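Local atomic coordinates of abietadiene synthase, chloroplastic (Abies grandis, PDB entry 3S9V), a protein that is a chloroplast member of the plant terpene synthases, a largely helical protein that carries the metal-binding domain of that family. Residues S492-T500 and Q571-F579; H544-T554 and L610-E621. All coordinates share one frame; numbering follows the deposited sequence.

Contact 1. Residues S492-T500 and Q571-F579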
loop_
_atom_site.group_PDB
_atom_site.type_symbol
_atom_site.label_atom_id
_atom_site.label_comp_id
_atom_site.label_asym_id
_atom_site.label_seq_id
_atom_site.Cartn_x
_atom_site.Cartn_y
_atom_site.Cartn_z
ATOM N N SER A 492 20.108 -34.544 11.854
ATOM C CA SER A 492 21.219 -33.955 12.600
ATOM C C SER A 492 21.162 -34.355 14.065
ATOM O O SER A 492 22.000 -33.945 14.869
ATOM C CB SER A 492 21.190 -32.430 12.486
ATOM O OG SER A 492 21.474 -32.018 11.160
ATOM N N GLY A 493 20.158 -35.157 14.403
ATOM C CA GLY A 493 19.998 -35.619 15.765
ATOM C C GLY A 493 19.812 -34.510 16.776
ATOM O O GLY A 493 19.982 -34.735 17.972
ATOM N N PHE A 494 19.462 -33.313 16.317
ATOM C CA PHE A 494 19.262 -32.208 17.246
ATOM C C PHE A 494 18.070 -32.468 18.144
ATOM O O PHE A 494 17.741 -31.655 19.001
ATOM C CB PHE A 494 19.070 -30.887 16.501
ATOM C CG PHE A 494 20.321 -30.380 15.850
ATOM C CD1 PHE A 494 21.542 -30.466 16.511
ATOM C CD2 PHE A 494 20.284 -29.817 14.581
ATOM C CE1 PHE A 494 22.707 -30.003 15.918
ATOM C CE2 PHE A 494 21.445 -29.351 13.979
ATOM C CZ PHE A 494 22.658 -29.445 14.649
ATOM N N THR A 495 17.424 -33.608 17.941
ATOM C CA THR A 495 16.276 -33.979 18.754
ATOM C C THR A 495 16.805 -34.300 20.148
ATOM O O THR A 495 16.052 -34.344 21.119
ATOM C CB THR A 495 15.569 -35.233 18.191
ATOM O OG1 THR A 495 15.396 -35.095 16.773
ATOM C CG2 THR A 495 14.205 -35.408 18.845
ATOM N N ASP A 496 18.114 -34.520 20.226
ATOM C CA ASP A 496 18.794 -34.844 21.477
ATOM C C ASP A 496 18.957 -33.630 22.388
ATOM O O ASP A 496 18.833 -33.737 23.607
ATOM C CB ASP A 496 20.167 -35.439 21.168
ATOM C CG ASP A 496 20.078 -36.724 20.362
ATOM O OD1 ASP A 496 21.094 -37.101 19.738
ATOM O OD2 ASP A 496 18.997 -37.358 20.361
ATOM N N LEU A 497 19.241 -32.477 21.791
ATOM C CA LEU A 497 19.421 -31.240 22.545
ATOM C C LEU A 497 18.211 -30.975 23.435
ATOM O O LEU A 497 17.086 -30.870 22.951
ATOM C CB LEU A 497 19.618 -30.066 21.583
ATOM C CG LEU A 497 20.714 -30.234 20.529
ATOM C CD1 LEU A 497 20.762 -28.998 19.646
ATOM C CD2 LEU A 497 22.051 -30.470 21.206
ATOM N N ASN A 498 18.448 -30.860 24.736
ATOM C CA ASN A 498 17.368 -30.623 25.680
ATOM C C ASN A 498 17.359 -29.207 26.233
ATOM O O ASN A 498 16.540 -28.879 27.094
ATOM C CB ASN A 498 17.462 -31.622 26.835
ATOM C CG ASN A 498 18.833 -31.632 27.485
ATOM O OD1 ASN A 498 19.334 -30.597 27.926
ATOM N ND2 ASN A 498 19.447 -32.808 27.547
ATOM N N PHE A 499 18.265 -28.366 25.746
ATOM C CA PHE A 499 18.340 -26.986 26.220
ATOM C C PHE A 499 17.685 -26.017 25.249
ATOM O O PHE A 499 17.687 -24.804 25.474
ATOM C CB PHE A 499 19.792 -26.569 26.436
ATOM C CG PHE A 499 20.647 -26.704 25.215
ATOM C CD1 PHE A 499 21.268 -27.912 24.916
ATOM C CD2 PHE A 499 20.822 -25.628 24.351
ATOM C CE1 PHE A 499 22.053 -28.046 23.775
ATOM C CE2 PHE A 499 21.603 -25.751 23.206
ATOM C CZ PHE A 499 22.220 -26.961 22.917
ATOM N N THR A 500 17.128 -26.549 24.168
ATOM C CA THR A 500 16.467 -25.711 23.179
ATOM C C THR A 500 15.259 -26.407 22.557
ATOM O O THR A 500 15.313 -27.592 22.214
ATOM C CB THR A 500 17.449 -25.288 22.058
ATOM O OG1 THR A 500 16.797 -24.360 21.181
ATOM C CG2 THR A 500 17.918 -26.501 21.257
ATOM N N GLN A 571 25.816 -32.618 25.860
ATOM C CA GLN A 571 25.031 -31.743 24.999
ATOM C C GLN A 571 25.841 -30.833 24.070
ATOM O O GLN A 571 25.512 -30.700 22.886
ATOM C CB GLN A 571 24.101 -30.885 25.862
ATOM C CG GLN A 571 23.063 -31.687 26.622
ATOM C CD GLN A 571 22.030 -32.295 25.702
ATOM O OE1 GLN A 571 21.193 -31.587 25.138
ATOM N NE2 GLN A 571 22.085 -33.611 25.535
ATOM N N MET A 572 26.889 -30.207 24.595
ATOM C CA MET A 572 27.704 -29.304 23.789
ATOM C C MET A 572 28.348 -30.026 22.600
ATOM O O MET A 572 28.359 -29.513 21.480
ATOM C CB MET A 572 28.786 -28.644 24.664
ATOM C CG MET A 572 29.564 -27.528 23.975
ATOM S SD MET A 572 30.717 -26.605 25.034
ATOM C CE MET A 572 32.111 -26.555 23.982
ATOM N N LYS A 573 28.867 -31.223 22.851
ATOM C CA LYS A 573 29.530 -32.023 21.825
ATOM C C LYS A 573 28.625 -32.234 20.627
ATOM O O LYS A 573 29.023 -32.014 19.485
ATOM C CB LYS A 573 29.931 -33.379 22.410
ATOM C CG LYS A 573 30.602 -34.329 21.438
ATOM C CD LYS A 573 30.950 -35.631 22.147
ATOM C CE LYS A 573 31.478 -36.685 21.188
ATOM N NZ LYS A 573 31.728 -37.978 21.889
ATOM N N ILE A 574 27.406 -32.676 20.907
ATOM C CA ILE A 574 26.411 -32.920 19.879
ATOM C C ILE A 574 26.151 -31.617 19.126
ATOM O O ILE A 574 26.208 -31.572 17.893
ATOM C CB ILE A 574 25.088 -33.415 20.518
ATOM C CG1 ILE A 574 25.282 -34.819 21.098
ATOM C CG2 ILE A 574 23.965 -33.401 19.495
ATOM C CD1 ILE A 574 24.076 -35.318 21.873
ATOM N N CYS A 575 25.870 -30.558 19.881
ATOM C CA CYS A 575 25.595 -29.261 19.292
ATOM C C CYS A 575 26.686 -28.864 18.306
ATOM O O CYS A 575 26.394 -28.503 17.170
ATOM C CB CYS A 575 25.467 -28.193 20.381
ATOM S SG CYS A 575 25.339 -26.518 19.729
ATOM N N PHE A 576 27.943 -28.940 18.733
ATOM C CA PHE A 576 29.049 -28.567 17.865
ATOM C C PHE A 576 29.184 -29.449 16.620
ATOM O O PHE A 576 29.300 -28.932 15.507
ATOM C CB PHE A 576 30.381 -28.581 18.621
ATOM C CG PHE A 576 31.530 -28.098 17.788
ATOM C CD1 PHE A 576 31.634 -26.755 17.446
ATOM C CD2 PHE A 576 32.461 -28.993 17.271
ATOM C CE1 PHE A 576 32.643 -26.308 16.594
ATOM C CE2 PHE A 576 33.476 -28.556 16.419
ATOM C CZ PHE A 576 33.564 -27.209 16.077
ATOM N N VAL A 577 29.188 -30.770 16.802
ATOM C CA VAL A 577 29.314 -31.680 15.667
ATOM C C VAL A 577 28.291 -31.280 14.611
ATOM O O VAL A 577 28.620 -31.176 13.429
ATOM C CB VAL A 577 29.094 -33.161 16.088
ATOM C CG1 VAL A 577 29.080 -34.061 14.862
ATOM C CG2 VAL A 577 30.213 -33.605 17.028
ATOM N N GLY A 578 27.056 -31.045 15.052
ATOM C CA GLY A 578 26.008 -30.626 14.139
ATOM C C GLY A 578 26.375 -29.297 13.491
ATOM O O GLY A 578 26.244 -29.132 12.280
ATOM N N PHE A 579 26.846 -28.354 14.301
ATOM C CA PHE A 579 27.248 -27.036 13.815
ATOM C C PHE A 579 28.304 -27.192 12.722
ATOM O O PHE A 579 28.177 -26.629 11.638
ATOM C CB PHE A 579 27.813 -26.206 14.979
ATOM C CG PHE A 579 28.268 -24.820 14.591
ATOM C CD1 PHE A 579 27.353 -23.790 14.425
ATOM C CD2 PHE A 579 29.623 -24.540 14.418
ATOM C CE1 PHE A 579 27.777 -22.501 14.097
ATOM C CE2 PHE A 579 30.057 -23.254 14.086
ATOM C CZ PHE A 579 29.132 -22.234 13.926
#
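Phe494, Leu497, Asn498 and Phe499 meet Gln571, Ile574, Cys575 and Gly578 in a loop-to-helix contact within the all-helical metal-binding domain of a terpene synthase. The connection between helices 461-491 and 504-514 lies here along the first turns of helix 570-594. A Schellman motif with Gly493 at positive phi ends the preceding helix, and a type I turn follows from Gly493 to Asp496, closed by Asp496 N to Gly493 O at 2.9 Å, before the chain runs beside helix 570-594. Leu497 supplies the apolar middle: its CD2 lies 3.9 Å from Ile574 CG2 and 4.2 Å from Cys575 CB, the two side chains Leu497 and Ile574 running past each other in opposite directions. Phe494 reaches the helix backbone itself, CZ standing 3.6 Å from Gly578 CA, where the glycine has no side chain to occupy the place of the ring. Beyond the segments, Phe533 meets the same ring, while Ile536 of helix 521-541 touches both Phe499 and Cys575. Thr500 OG1 is hydrogen-bonded to Asp539 OD2, in the DDxxD sequence at the C-terminal end of that helix, a hallmark of class I terpene synthases. The polar end belongs to Gln571. A bend at its chi2 (-69°) brings the amide to the loop, beside the Phe499 ring edge, with Phe499 CD1 3.7 Å from Gln571 OE1. Asn498 lays its own amide almost parallel, the planes 13° apart and ND2 3.2 Å from Gln571 CD. The one clear hydrogen bond across the contact comes from the Asn498 backbone: N donates to Gln571 OE1 at 2.9 Å, with an N-H...O angle of 157°.

Contact 2. Residues H544-T554 and L610-E621; sequences HGSLDDLKLFT and LEAYTKEAEWSE
Leu547 packs on Ala617 between two antiparallel helices, its CD2 3.7 Å from Ala617 CB. The other branch of the leucine extends to the end of the partner helix, where CD1 lies 3.6 Å from Glu621 CG and the two side chains cross at about a right angle, so the aliphatic part of the glutamate does the touching. One turn further on, Leu550 CD1 reaches the same alanine methyl at 4.1 Å. At the far end Leu610 CD1 lies 4.2 Å from Phe553 CD1, at the ring edge, and next to the Thr554 backbone.

Between these apolar patches a water joins two threonines: it lies 2.8 Å from Thr554 OG1 and donates to Thr614 OG1 at 2.9 Å. Thr614 is held by its own helix. With OG1 beside the backbone N (chi1 -63°), the hydroxyl donates to Leu610 O at 2.8 Å from above the carbonyl plane, and that oxygen also accepts from Thr614 N. Thr554 OG1 has a further hydrogen-bond partner in Tyr541 OH.

Behind the first shell, Ser546 caps the N-terminus of helix 547-559, its OG accepting from Asp549 N. The axes of segments 547-554 and 610-621 approach to 10.8 Å and run antiparallel, at 176°. Helix 521-541 adjoins both partners, Tyr541 touching Phe553 and Thr614. Helix 570-594 adds Met572 and Cys575 against Phe553, while helix 628-638 packs on helix 599-621 through Ala612, Lys615, Glu616 and Trp619.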
loop_
_atom_site.group_PDB
_atom_site.type_symbol
_atom_site.label_atom_id
_atom_site.label_comp_id
_atom_site.label_asym_id
_atom_site.label_seq_id
_atom_site.Cartn_x
_atom_site.Cartn_y
_atom_site.Cartn_z
ATOM N N HIS A 544 23.824 -20.747 31.349
ATOM C CA HIS A 544 24.418 -20.464 32.652
ATOM C C HIS A 544 25.321 -21.596 33.135
ATOM O O HIS A 544 25.536 -21.764 34.338
ATOM C CB HIS A 544 23.314 -20.188 33.679
ATOM C CG HIS A 544 22.594 -18.893 33.455
ATOM N ND1 HIS A 544 21.361 -18.620 34.007
ATOM C CD2 HIS A 544 22.943 -17.787 32.752
ATOM C CE1 HIS A 544 20.980 -17.405 33.652
ATOM N NE2 HIS A 544 21.922 -16.878 32.891
ATOM N N GLY A 545 25.842 -22.371 32.187
ATOM C CA GLY A 545 26.734 -23.464 32.523
ATOM C C GLY A 545 28.075 -22.881 32.921
ATOM O O GLY A 545 28.123 -21.907 33.673
ATOM N N SER A 546 29.167 -23.455 32.428
ATOM C CA SER A 546 30.481 -22.927 32.767
ATOM C C SER A 546 31.070 -22.183 31.576
ATOM O O SER A 546 30.887 -22.592 30.426
ATOM C CB SER A 546 31.431 -24.050 33.186
ATOM O OG SER A 546 32.107 -24.597 32.070
ATOM N N LEU A 547 31.765 -21.086 31.868
ATOM C CA LEU A 547 32.405 -20.273 30.843
ATOM C C LEU A 547 33.581 -21.031 30.235
ATOM O O LEU A 547 33.888 -20.881 29.050
ATOM C CB LEU A 547 32.895 -18.964 31.452
ATOM C CG LEU A 547 31.798 -18.005 31.913
ATOM C CD1 LEU A 547 32.388 -16.927 32.810
ATOM C CD2 LEU A 547 31.127 -17.390 30.692
ATOM N N ASP A 548 34.235 -21.846 31.054
ATOM C CA ASP A 548 35.368 -22.631 30.591
ATOM C C ASP A 548 34.906 -23.578 29.482
ATOM O O ASP A 548 35.623 -23.796 28.504
ATOM C CB ASP A 548 35.964 -23.422 31.760
ATOM C CG ASP A 548 36.721 -22.534 32.744
ATOM O OD1 ASP A 548 36.716 -22.840 33.959
ATOM O OD2 ASP A 548 37.334 -21.538 32.300
ATOM N N ASP A 549 33.705 -24.128 29.641
ATOM C CA ASP A 549 33.136 -25.035 28.651
ATOM C C ASP A 549 32.799 -24.293 27.352
ATOM O O ASP A 549 33.114 -24.768 26.251
ATOM C CB ASP A 549 31.871 -25.710 29.200
ATOM C CG ASP A 549 32.180 -26.840 30.173
ATOM O OD1 ASP A 549 33.364 -27.229 30.290
ATOM O OD2 ASP A 549 31.232 -27.349 30.813
ATOM N N LEU A 550 32.154 -23.137 27.488
ATOM C CA LEU A 550 31.783 -22.326 26.332
ATOM C C LEU A 550 33.026 -21.992 25.521
ATOM O O LEU A 550 32.980 -21.918 24.288
ATOM C CB LEU A 550 31.096 -21.027 26.781
ATOM C CG LEU A 550 29.742 -21.191 27.475
ATOM C CD1 LEU A 550 29.171 -19.825 27.814
ATOM C CD2 LEU A 550 28.792 -21.946 26.567
ATOM N N LYS A 551 34.137 -21.794 26.223
ATOM C CA LYS A 551 35.395 -21.468 25.573
ATOM C C LYS A 551 35.860 -22.576 24.619
ATOM O O LYS A 551 36.569 -22.309 23.645
ATOM C CB LYS A 551 36.472 -21.200 26.616
ATOM C CG LYS A 551 37.750 -20.678 26.008
ATOM C CD LYS A 551 38.879 -20.608 27.013
ATOM C CE LYS A 551 40.179 -20.280 26.301
ATOM N NZ LYS A 551 40.441 -21.240 25.185
ATOM N N LEU A 552 35.469 -23.816 24.897
ATOM C CA LEU A 552 35.846 -24.922 24.030
ATOM C C LEU A 552 35.097 -24.773 22.712
ATOM O O LEU A 552 35.657 -25.012 21.643
ATOM C CB LEU A 552 35.485 -26.266 24.666
ATOM C CG LEU A 552 36.122 -26.619 26.011
ATOM C CD1 LEU A 552 35.483 -27.899 26.533
ATOM C CD2 LEU A 552 37.628 -26.786 25.861
ATOM N N PHE A 553 33.831 -24.372 22.788
ATOM C CA PHE A 553 33.034 -24.189 21.580
ATOM C C PHE A 553 33.633 -23.055 20.745
ATOM O O PHE A 553 33.886 -23.213 19.547
ATOM C CB PHE A 553 31.576 -23.874 21.943
ATOM C CG PHE A 553 30.603 -24.082 20.801
ATOM C CD1 PHE A 553 30.470 -23.131 19.789
ATOM C CD2 PHE A 553 29.828 -25.243 20.733
ATOM C CE1 PHE A 553 29.582 -23.333 18.730
ATOM C CE2 PHE A 553 28.937 -25.454 19.677
ATOM C CZ PHE A 553 28.816 -24.497 18.675
ATOM N N THR A 554 33.872 -21.916 21.385
ATOM C CA THR A 554 34.443 -20.763 20.693
ATOM C C THR A 554 35.781 -21.123 20.048
ATOM O O THR A 554 36.051 -20.751 18.896
ATOM C CB THR A 554 34.644 -19.578 21.667
ATOM O OG1 THR A 554 33.393 -19.262 22.287
ATOM C CG2 THR A 554 35.144 -18.352 20.930
ATOM N N LEU A 610 29.928 -15.282 18.471
ATOM C CA LEU A 610 30.222 -16.025 19.691
ATOM C C LEU A 610 30.836 -15.095 20.734
ATOM O O LEU A 610 30.563 -15.221 21.932
ATOM C CB LEU A 610 31.151 -17.204 19.387
ATOM C CG LEU A 610 30.588 -18.200 18.358
ATOM C CD1 LEU A 610 31.520 -19.376 18.236
ATOM C CD2 LEU A 610 29.217 -18.675 18.775
ATOM N N GLU A 611 31.656 -14.154 20.274
ATOM C CA GLU A 611 32.260 -13.194 21.178
ATOM C C GLU A 611 31.153 -12.375 21.837
ATOM O O GLU A 611 31.225 -12.089 23.028
ATOM C CB GLU A 611 33.238 -12.289 20.424
ATOM C CG GLU A 611 34.681 -12.755 20.544
ATOM C CD GLU A 611 35.568 -12.278 19.407
ATOM O OE1 GLU A 611 35.454 -11.100 18.999
ATOM O OE2 GLU A 611 36.397 -13.089 18.929
ATOM N N ALA A 612 30.120 -12.015 21.076
ATOM C CA ALA A 612 29.016 -11.254 21.653
ATOM C C ALA A 612 28.280 -12.109 22.701
ATOM O O ALA A 612 27.907 -11.613 23.764
ATOM C CB ALA A 612 28.046 -10.798 20.558
ATOM N N TYR A 613 28.065 -13.389 22.398
ATOM C CA TYR A 613 27.399 -14.288 23.347
ATOM C C TYR A 613 28.258 -14.421 24.596
ATOM O O TYR A 613 27.754 -14.461 25.715
ATOM C CB TYR A 613 27.200 -15.690 22.760
ATOM C CG TYR A 613 26.169 -15.802 21.666
ATOM C CD1 TYR A 613 24.996 -15.039 21.696
ATOM C CD2 TYR A 613 26.340 -16.707 20.618
ATOM C CE1 TYR A 613 24.020 -15.180 20.707
ATOM C CE2 TYR A 613 25.367 -16.856 19.625
ATOM C CZ TYR A 613 24.216 -16.092 19.676
ATOM O OH TYR A 613 23.257 -16.246 18.702
ATOM N N THR A 614 29.566 -14.498 24.387
ATOM C CA THR A 614 30.509 -14.638 25.482
ATOM C C THR A 614 30.496 -13.448 26.439
ATOM O O THR A 614 30.604 -13.629 27.650
ATOM C CB THR A 614 31.938 -14.845 24.944
ATOM O OG1 THR A 614 31.989 -16.076 24.210
ATOM C CG2 THR A 614 32.945 -14.904 26.089
ATOM N N LYS A 615 30.358 -12.235 25.910
ATOM C CA LYS A 615 30.342 -11.064 26.773
ATOM C C LYS A 615 29.088 -11.073 27.644
ATOM O O LYS A 615 29.152 -10.714 28.816
ATOM C CB LYS A 615 30.404 -9.767 25.953
ATOM C CG LYS A 615 30.749 -8.534 26.793
ATOM C CD LYS A 615 30.748 -7.244 25.984
ATOM C CE LYS A 615 31.861 -7.201 24.940
ATOM N NZ LYS A 615 33.215 -7.040 25.536
ATOM N N GLU A 616 27.950 -11.476 27.083
ATOM C CA GLU A 616 26.711 -11.526 27.864
ATOM C C GLU A 616 26.815 -12.585 28.958
ATOM O O GLU A 616 26.371 -12.372 30.084
ATOM C CB GLU A 616 25.493 -11.854 26.985
ATOM C CG GLU A 616 25.234 -10.872 25.859
ATOM C CD GLU A 616 23.797 -10.922 25.350
ATOM O OE1 GLU A 616 23.208 -12.029 25.322
ATOM O OE2 GLU A 616 23.264 -9.852 24.968
ATOM N N ALA A 617 27.397 -13.729 28.615
ATOM C CA ALA A 617 27.554 -14.821 29.569
ATOM C C ALA A 617 28.440 -14.414 30.744
ATOM O O ALA A 617 28.148 -14.745 31.894
ATOM C CB ALA A 617 28.145 -16.041 28.871
ATOM N N GLU A 618 29.528 -13.703 30.456
ATOM C CA GLU A 618 30.439 -13.267 31.509
ATOM C C GLU A 618 29.755 -12.242 32.397
ATOM O O GLU A 618 29.908 -12.269 33.618
ATOM C CB GLU A 618 31.720 -12.692 30.899
ATOM C CG GLU A 618 32.469 -13.722 30.062
ATOM C CD GLU A 618 33.665 -13.150 29.322
ATOM O OE1 GLU A 618 33.568 -12.004 28.827
ATOM O OE2 GLU A 618 34.693 -13.859 29.221
ATOM N N TRP A 619 28.992 -11.345 31.783
ATOM C CA TRP A 619 28.269 -10.336 32.542
ATOM C C TRP A 619 27.229 -11.034 33.408
ATOM O O TRP A 619 26.974 -10.631 34.538
ATOM C CB TRP A 619 27.533 -9.365 31.615
ATOM C CG TRP A 619 28.381 -8.362 30.909
ATOM C CD1 TRP A 619 29.639 -7.951 31.251
ATOM C CD2 TRP A 619 27.999 -7.585 29.773
ATOM N NE1 TRP A 619 30.060 -6.964 30.399
ATOM C CE2 TRP A 619 29.074 -6.718 29.481
ATOM C CE3 TRP A 619 26.850 -7.534 28.973
ATOM C CZ2 TRP A 619 29.033 -5.808 28.421
ATOM C CZ3 TRP A 619 26.809 -6.629 27.919
ATOM C CH2 TRP A 619 27.894 -5.779 27.655
ATOM N N SER A 620 26.624 -12.077 32.849
ATOM C CA SER A 620 25.590 -12.836 33.536
ATOM C C SER A 620 26.120 -13.539 34.784
ATOM O O SER A 620 25.596 -13.343 35.881
ATOM C CB SER A 620 24.973 -13.862 32.579
ATOM O OG SER A 620 23.784 -14.420 33.119
ATOM N N GLU A 621 27.161 -14.347 34.620
ATOM C CA GLU A 621 27.732 -15.068 35.752
ATOM C C GLU A 621 28.237 -14.100 36.822
ATOM O O GLU A 621 28.197 -14.408 38.012
ATOM C CB GLU A 621 28.859 -15.998 35.276
ATOM C CG GLU A 621 30.262 -15.430 35.345
ATOM C CD GLU A 621 30.818 -15.415 36.760
ATOM O OE1 GLU A 621 30.821 -16.482 37.413
ATOM O OE2 GLU A 621 31.255 -14.337 37.218
HETATM O O HOH W 1 33.560 -18.421 24.955
#

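In the fold
The two contacts share no segment, yet their elements are adjacent: helices 547-559, 570-594 and 599-621 follow one another in the chain, and the contact centres lie about 17 Å apart. Met572 and Phe576 pack against Phe553, joining them directly. Contact 1 is the more buried, with five of eleven touching residues enclosed against two in contact 2, although the buried areas, 435 and 417 Å², are similar. Their polar chemistry differs too: in contact 1 a side-chain amide takes a backbone N-H of the loop directly, whereas the surface helix pair of contact 2 connects two hydroxyls through water. Helix 521-541 borders both.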